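Local coordinates for C-domain type II peptide synthetase (Streptomyces globisporus, PDB 4ZNM), which is a free-standing condensation-domain protein of the peptide synthetase family, with a fold of the CoA-dependent acyltransferase superfamily, at residues Glu118-Glu123 and Val150-Ala155; Thr230-Pro233 and Gly237-Lys240. All blocks are in the same frame, centred on the assembly; numbering follows the deposited sequence.

Contact 1: residues Glu118-Glu123 and Val150-Ala155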
loop_
_atom_site.group_PDB
_atom_site.type_symbol
_atom_site.label_atom_id
_atom_site.label_comp_id
_atom_site.label_asym_id
_atom_site.label_seq_id
_atom_site.Cartn_x
_atom_site.Cartn_y
_atom_site.Cartn_z
ATOM N N GLU A 118 -11.461 -2.947 -15.040
ATOM C CA GLU A 118 -11.215 -3.624 -13.778
ATOM C C GLU A 118 -10.751 -5.051 -14.005
ATOM O O GLU A 118 -9.885 -5.525 -13.310
ATOM C CB GLU A 118 -12.470 -3.645 -12.910
ATOM C CG GLU A 118 -12.581 -2.486 -11.977
ATOM C CD GLU A 118 -13.405 -2.828 -10.759
ATOM O OE1 GLU A 118 -14.418 -2.133 -10.506
ATOM O OE2 GLU A 118 -13.022 -3.787 -10.053
ATOM N N GLU A 119 -11.346 -5.735 -14.970
ATOM C CA GLU A 119 -10.909 -7.073 -15.332
ATOM C C GLU A 119 -9.471 -7.095 -15.834
ATOM O O GLU A 119 -8.714 -7.990 -15.496
ATOM C CB GLU A 119 -11.834 -7.658 -16.386
ATOM C CG GLU A 119 -13.206 -7.988 -15.810
ATOM C CD GLU A 119 -14.266 -8.302 -16.862
ATOM O OE1 GLU A 119 -15.422 -8.552 -16.455
ATOM O OE2 GLU A 119 -13.956 -8.295 -18.079
ATOM N N LEU A 120 -9.072 -6.115 -16.624
ATOM C CA LEU A 120 -7.697 -6.081 -17.062
ATOM C C LEU A 120 -6.801 -5.874 -15.848
ATOM O O LEU A 120 -5.808 -6.582 -15.671
ATOM C CB LEU A 120 -7.484 -4.981 -18.103
ATOM C CG LEU A 120 -6.067 -4.903 -18.661
ATOM C CD1 LEU A 120 -5.660 -6.256 -19.305
ATOM C CD2 LEU A 120 -5.942 -3.769 -19.652
ATOM N N LEU A 121 -7.157 -4.919 -14.995
ATOM C CA LEU A 121 -6.340 -4.666 -13.796
ATOM C C LEU A 121 -6.147 -5.976 -12.990
ATOM O O LEU A 121 -5.027 -6.348 -12.601
ATOM C CB LEU A 121 -6.992 -3.562 -12.954
ATOM C CG LEU A 121 -6.339 -3.218 -11.619
ATOM C CD1 LEU A 121 -4.880 -2.869 -11.796
ATOM C CD2 LEU A 121 -7.062 -2.076 -10.942
ATOM N N ASN A 122 -7.230 -6.705 -12.780
ATOM C CA ASN A 122 -7.168 -7.894 -11.947
ATOM C C ASN A 122 -6.341 -8.972 -12.593
ATOM O O ASN A 122 -5.606 -9.693 -11.914
ATOM C CB ASN A 122 -8.564 -8.448 -11.689
ATOM C CG ASN A 122 -9.148 -7.941 -10.403
ATOM O OD1 ASN A 122 -8.746 -6.893 -9.901
ATOM N ND2 ASN A 122 -10.091 -8.678 -9.858
ATOM N N GLU A 123 -6.476 -9.092 -13.909
ATOM C CA GLU A 123 -5.727 -10.112 -14.634
ATOM C C GLU A 123 -4.245 -9.808 -14.520
ATOM O O GLU A 123 -3.446 -10.696 -14.249
ATOM C CB GLU A 123 -6.143 -10.179 -16.114
ATOM C CG GLU A 123 -5.374 -11.262 -16.855
ATOM C CD GLU A 123 -5.534 -11.181 -18.350
ATOM O OE1 GLU A 123 -6.562 -10.640 -18.807
ATOM O OE2 GLU A 123 -4.630 -11.664 -19.065
ATOM N N VAL A 150 -7.348 2.078 -21.038
ATOM C CA VAL A 150 -6.927 1.864 -19.666
ATOM C C VAL A 150 -5.448 1.439 -19.666
ATOM O O VAL A 150 -5.088 0.489 -20.341
ATOM C CB VAL A 150 -7.800 0.789 -18.986
ATOM C CG1 VAL A 150 -7.280 0.487 -17.548
ATOM C CG2 VAL A 150 -9.214 1.244 -18.935
ATOM N N LEU A 151 -4.610 2.159 -18.930
ATOM C CA LEU A 151 -3.208 1.820 -18.817
ATOM C C LEU A 151 -2.971 1.153 -17.464
ATOM O O LEU A 151 -3.260 1.769 -16.424
ATOM C CB LEU A 151 -2.346 3.065 -18.931
ATOM C CG LEU A 151 -0.844 2.778 -18.757
ATOM C CD1 LEU A 151 -0.292 1.769 -19.784
ATOM C CD2 LEU A 151 -0.058 4.064 -18.757
ATOM N N VAL A 152 -2.466 -0.078 -17.475
ATOM C CA VAL A 152 -2.130 -0.788 -16.235
ATOM C C VAL A 152 -0.625 -0.882 -16.059
ATOM O O VAL A 152 0.087 -1.373 -16.921
ATOM C CB VAL A 152 -2.707 -2.205 -16.184
ATOM C CG1 VAL A 152 -2.365 -2.891 -14.848
ATOM C CG2 VAL A 152 -4.217 -2.177 -16.412
ATOM N N LEU A 153 -0.152 -0.396 -14.924
ATOM C CA LEU A 153 1.227 -0.592 -14.550
ATOM C C LEU A 153 1.376 -1.585 -13.397
ATOM O O LEU A 153 0.564 -1.638 -12.450
ATOM C CB LEU A 153 1.848 0.742 -14.168
ATOM C CG LEU A 153 1.714 1.864 -15.200
ATOM C CD1 LEU A 153 2.459 3.111 -14.664
ATOM C CD2 LEU A 153 2.255 1.414 -16.563
ATOM N N ILE A 154 2.440 -2.358 -13.472
ATOM C CA ILE A 154 2.787 -3.273 -12.407
ATOM C C ILE A 154 4.265 -3.169 -12.123
ATOM O O ILE A 154 5.087 -3.106 -13.025
ATOM C CB ILE A 154 2.395 -4.692 -12.759
ATOM C CG1 ILE A 154 2.757 -5.624 -11.606
ATOM C CG2 ILE A 154 3.029 -5.099 -14.053
ATOM C CD1 ILE A 154 2.218 -7.023 -11.802
ATOM N N ALA A 155 4.581 -3.129 -10.839
ATOM C CA ALA A 155 5.949 -2.956 -10.394
ATOM C C ALA A 155 6.182 -3.802 -9.167
ATOM O O ALA A 155 5.274 -4.002 -8.353
ATOM C CB ALA A 155 6.209 -1.500 -10.073
#
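CG of L121 (chi1 176°) and the CG1 methyl of V152 (chi1 -178°) both stand anti to their own backbone nitrogens, which puts L121 CD1 beside V152 CG1 at 4.0 Å, the two side chains crossing at about a right angle. The other methyl of V152, CG2, lies anti to its carbonyl carbon and serves L120, whose branch point CG stands 4.0 Å away; the neighbouring methyl L120 CD2 lies equally near V152 CG2. The forked valine thus fits between two consecutive leucines of the helix, one methyl for each, and buries more surface here than any other residue of the pair of segments. L120 CD2 also approaches the backbone O of V150 (4.4 Å), while the V150 side chain, on the same face of the strand, only borders the interface. Every touching residue is apolar and buried, and no hydrogen bond crosses, so dispersion and the exclusion of water hold helix to strand. Beta-branched valines suit the extended backbone, and leucine and valine side chains together fill the 9.0 Å between the axes of 118-123 and 150-155. The alternate residues L151 and L153 turn to the other face, where they pack on helix 162-180. On the helix, the E118 carboxylate accepts from the backbone N of Q397 and L398, and N122 OD1 bonds R396. Residues 118-123 of helix 110-125 run at 17° to residues 150-155 of strand 148-156, and the helix covers one face of the mixed sheet while helix 162-180 covers the other: the alpha/beta layering of a condensation-domain subdomain.

Contact 2: residues Thr230-Pro233 and Gly237-Lys240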
loop_
_atom_site.group_PDB
_atom_site.type_symbol
_atom_site.label_atom_id
_atom_site.label_comp_id
_atom_site.label_asym_id
_atom_site.label_seq_id
_atom_site.Cartn_x
_atom_site.Cartn_y
_atom_site.Cartn_z
ATOM N N THR A 230 -6.813 -17.533 12.765
ATOM C CA THR A 230 -6.941 -17.996 11.399
ATOM C C THR A 230 -7.832 -19.215 11.311
ATOM O O THR A 230 -8.038 -19.908 12.296
ATOM C CB THR A 230 -5.590 -18.330 10.812
ATOM O OG1 THR A 230 -4.880 -19.212 11.694
ATOM C CG2 THR A 230 -4.776 -17.056 10.610
ATOM N N ASP A 231 -8.360 -19.459 10.115
ATOM C CA ASP A 231 -9.192 -20.635 9.851
ATOM C C ASP A 231 -8.345 -21.862 9.619
ATOM O O ASP A 231 -8.781 -22.959 9.907
ATOM C CB ASP A 231 -10.076 -20.437 8.621
ATOM C CG ASP A 231 -11.081 -19.315 8.789
ATOM O OD1 ASP A 231 -11.585 -19.160 9.916
ATOM O OD2 ASP A 231 -11.375 -18.605 7.778
ATOM N N ILE A 232 -7.146 -21.667 9.074
ATOM C CA ILE A 232 -6.271 -22.763 8.723
ATOM C C ILE A 232 -4.927 -22.476 9.383
ATOM O O ILE A 232 -4.361 -21.366 9.216
ATOM C CB ILE A 232 -6.125 -22.920 7.186
ATOM C CG1 ILE A 232 -7.500 -23.067 6.508
ATOM C CG2 ILE A 232 -5.257 -24.125 6.881
ATOM C CD1 ILE A 232 -7.496 -22.716 5.014
ATOM N N PRO A 233 -4.398 -23.457 10.131
ATOM C CA PRO A 233 -3.126 -23.197 10.808
ATOM C C PRO A 233 -1.933 -23.154 9.885
ATOM O O PRO A 233 -1.895 -23.752 8.813
ATOM C CB PRO A 233 -2.991 -24.368 11.778
ATOM C CG PRO A 233 -3.771 -25.465 11.176
ATOM C CD PRO A 233 -4.946 -24.774 10.488
ATOM N N GLY A 237 0.505 -26.054 6.210
ATOM C CA GLY A 237 1.394 -25.931 5.059
ATOM C C GLY A 237 0.744 -25.818 3.684
ATOM O O GLY A 237 1.318 -26.265 2.683
ATOM N N LEU A 238 -0.442 -25.213 3.612
ATOM C CA LEU A 238 -1.070 -24.975 2.314
ATOM C C LEU A 238 -0.221 -24.003 1.506
ATOM O O LEU A 238 0.486 -23.176 2.072
ATOM C CB LEU A 238 -2.497 -24.425 2.466
ATOM C CG LEU A 238 -3.523 -25.321 3.174
ATOM C CD1 LEU A 238 -4.933 -24.845 2.887
ATOM C CD2 LEU A 238 -3.375 -26.778 2.795
ATOM N N PRO A 239 -0.305 -24.094 0.173
ATOM C CA PRO A 239 0.423 -23.163 -0.701
ATOM C C PRO A 239 0.045 -21.701 -0.471
ATOM O O PRO A 239 -1.118 -21.367 -0.290
ATOM C CB PRO A 239 0.013 -23.619 -2.107
ATOM C CG PRO A 239 -1.263 -24.376 -1.923
ATOM C CD PRO A 239 -1.109 -25.055 -0.598
ATOM N N LYS A 240 1.054 -20.842 -0.491
ATOM C CA LYS A 240 0.880 -19.418 -0.331
ATOM C C LYS A 240 0.011 -18.799 -1.431
ATOM O O LYS A 240 0.238 -18.999 -2.626
ATOM C CB LYS A 240 2.244 -18.748 -0.333
ATOM C CG LYS A 240 2.236 -17.240 -0.088
ATOM C CD LYS A 240 1.772 -16.903 1.333
ATOM C CE LYS A 240 1.597 -15.376 1.518
ATOM N NZ LYS A 240 2.888 -14.656 1.419
HETATM O O HOH W 1 -1.695 -23.419 5.958
#
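A loop joining strand 227-229 to strand 242-249 folds back on itself here, and I232 and L238 close it with a small apolar contact at the protein surface. Both CB atoms are directed toward the opposite segment, and the side chains cross at about a right angle. A single methyl of the leucine does the touching: L238 CD1 lies 4.0 Å from I232 CD1, the end of the longer isoleucine branch, and 4.1 Å from I232 CG2, its short branch. The isoleucine places CG1 beside its backbone nitrogen (chi1 -55°), with CG2 anti to that nitrogen. Branched isoleucine suits its place by presenting both CG2 and CD1 to one methyl, and leucine by reaching across the loop with CD1. A water bridges the backbones, donating to P233 O at 2.9 Å and accepting from L238 N at 3.2 Å; P233 O and L238 N are themselves 5.6 Å apart. P233 O also comes within 4.2 Å of G237 N, without a bond. Proline suits its place: it has no N-H to satisfy, and its ring restricts phi. G237 has a positive phi of 61°, a conformation that glycine adopts readily, and the chain turns there before L238, which touches N431. Beyond the contact, I232 pairs through its backbone with R432, and D231 OD2 accepts from K434 N, just before helix 435-454, and from T437 OG1 in its first turn. K240 forms a salt bridge with D405, so the loop is tied both to the region following strand 422-429 and to the segment leading into strand 410-416.

How the contacts relate
Contact 1 and contact 2 follow one another along the chain, the first complete before the second opens, and both fall within the condensation domain. Their centres are 28 Å apart and their nearest atoms about 14 Å, with no touch between them. They are associated with different sheets and share no helix or strand: residues 150-155 are part of the mixed sheet containing strands 47-55 and 137-143, whereas 230-233 and 237-240 lie in the loop joining strands 227-229 and 242-249. These are the outermost strands of the five-stranded sheet, so this loop carries the chain from one edge to the other. Contact 1 is thus buried layer packing, and contact 2 a surface closure within an edge-to-edge connection.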